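Local coordinates for odorant-binding protein 1F (Rattus norvegicus, PDB 3FIQ), which binds a wide variety of chemical odorants in the nasal epithelium as a secreted transport protein of the lipocalin family, at residues Q128-E131 with L132-L135. Residues are numbered along the deposited sequence; the frame is centred on the assembly and turned at random.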
loop_
_atom_site.group_PDB
_atom_site.type_symbol
_atom_site.label_atom_id
_atom_site.label_comp_id
_atom_site.label_asym_id
_atom_site.label_seq_id
_atom_site.Cartn_x
_atom_site.Cartn_y
_atom_site.Cartn_z
ATOM N N GLN A 128 17.023 2.348 1.325
ATOM C CA GLN A 128 15.635 2.308 0.962
ATOM C C GLN A 128 14.798 3.323 1.774
ATOM O O GLN A 128 13.869 3.911 1.235
ATOM C CB GLN A 128 15.097 0.887 1.103
ATOM C CG GLN A 128 15.708 -0.096 0.171
ATOM C CD GLN A 128 15.378 -1.499 0.536
ATOM O OE1 GLN A 128 15.248 -1.820 1.710
ATOM N NE2 GLN A 128 15.216 -2.355 -0.479
ATOM N N LYS A 129 15.144 3.553 3.012
ATOM C CA LYS A 129 14.490 4.559 3.826
ATOM C C LYS A 129 14.688 5.938 3.240
ATOM O O LYS A 129 13.773 6.741 3.238
ATOM C CB LYS A 129 15.005 4.487 5.271
ATOM C CG LYS A 129 14.535 3.255 5.954
ATOM C CD LYS A 129 14.868 3.264 7.427
ATOM C CE LYS A 129 14.434 1.977 8.126
ATOM N NZ LYS A 129 15.101 1.928 9.488
ATOM N N GLN A 130 15.894 6.200 2.764
ATOM C CA GLN A 130 16.179 7.519 2.179
ATOM C C GLN A 130 15.481 7.672 0.868
ATOM O O GLN A 130 14.951 8.760 0.575
ATOM C CB GLN A 130 17.669 7.742 2.010
ATOM C CG GLN A 130 18.338 7.921 3.304
ATOM C CD GLN A 130 18.015 9.262 3.990
ATOM O OE1 GLN A 130 17.182 9.332 4.920
ATOM N NE2 GLN A 130 18.692 10.331 3.554
ATOM N N GLU A 131 15.431 6.603 0.089
ATOM C CA GLU A 131 14.632 6.589 -1.140
ATOM C C GLU A 131 13.156 6.896 -0.843
ATOM O O GLU A 131 12.477 7.682 -1.570
ATOM C CB GLU A 131 14.712 5.227 -1.818
ATOM C CG GLU A 131 13.930 5.189 -3.149
ATOM C CD GLU A 131 14.247 3.949 -3.997
ATOM O OE1 GLU A 131 14.832 2.966 -3.466
ATOM O OE2 GLU A 131 13.897 3.971 -5.186
ATOM N N LEU A 132 12.597 6.282 0.168
ATOM C CA LEU A 132 11.216 6.537 0.571
ATOM C C LEU A 132 11.024 7.980 0.911
ATOM O O LEU A 132 10.040 8.632 0.473
ATOM C CB LEU A 132 10.809 5.685 1.731
ATOM C CG LEU A 132 9.394 5.929 2.273
ATOM C CD1 LEU A 132 8.329 5.616 1.240
ATOM C CD2 LEU A 132 9.148 5.095 3.513
ATOM N N ARG A 133 11.921 8.539 1.689
ATOM C CA ARG A 133 11.814 9.961 2.005
ATOM C C ARG A 133 11.883 10.868 0.795
ATOM O O ARG A 133 11.168 11.844 0.723
ATOM C CB ARG A 133 12.871 10.350 3.008
ATOM C CG ARG A 133 12.670 9.686 4.368
ATOM C CD ARG A 133 13.716 10.086 5.363
ATOM N NE ARG A 133 14.001 11.511 5.371
ATOM C CZ ARG A 133 13.376 12.422 6.121
ATOM N NH1 ARG A 133 12.402 12.076 6.960
ATOM N NH2 ARG A 133 13.743 13.685 6.035
ATOM N N LYS A 134 12.757 10.557 -0.165
ATOM C CA LYS A 134 12.896 11.344 -1.359
ATOM C C LYS A 134 11.649 11.264 -2.208
ATOM O O LYS A 134 11.190 12.271 -2.711
ATOM C CB LYS A 134 14.144 10.931 -2.130
ATOM C CG LYS A 134 15.452 11.506 -1.557
ATOM C CD LYS A 134 15.489 13.066 -1.561
ATOM C CE LYS A 134 16.927 13.619 -1.335
ATOM N NZ LYS A 134 16.987 15.095 -1.101
ATOM N N LEU A 135 11.054 10.086 -2.301
ATOM C CA LEU A 135 9.847 9.891 -3.062
ATOM C C LEU A 135 8.657 10.650 -2.472
ATOM O O LEU A 135 7.867 11.240 -3.226
ATOM C CB LEU A 135 9.482 8.410 -3.140
ATOM C CG LEU A 135 10.348 7.734 -4.168
ATOM C CD1 LEU A 135 10.201 6.203 -3.884
ATOM C CD2 LEU A 135 9.978 8.125 -5.613
HETATM O O HOH W 1 16.434 12.258 3.919
#
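The Q130 amide and the R133 guanidinium, one helical turn apart, lie side by side with their planes only 5° from parallel, yet they do not stack: OE1 of Q130 approaches the guanidinium obliquely and comes nearest to CD of R133, at 3.6 Å. In the R133 conformer described here (a second is modelled), a water sits at the guanidinium edge, in its plane, where it accepts from R133 NE at 2.9 Å; Q130 NE2 donates to the same water in a weak bond of 3.0 Å. The bend of Q130 at chi2 (-71°) turns its amide toward R133 and the water. On another side of the helix, E131 and L135 run alongside each other, CG of E131 lying 3.9 Å from CD1 of L135. With CG of E131 anti to the backbone N (chi1 -178°) and the chain extended beyond it, the carboxylate is carried past this apolar contact to a salt bridge with K92. Four i to i+4 backbone bonds of 2.9 to 3.0 Å (L132 N to Q128 O, R133 N to K129 O, K134 N to Q130 O, L135 N to E131 O) establish regular alpha-helix. L132, buried, and L135 rest on F99 and I115, packing helix 126-138 against the outside of the lipocalin barrel. The chemistry thus divides by face: leucines join helix to barrel, K92 ties down the E131 carboxylate, and the exposed Q130–R133 water link, with one weak bond and a second R133 conformer, is probably not permanent.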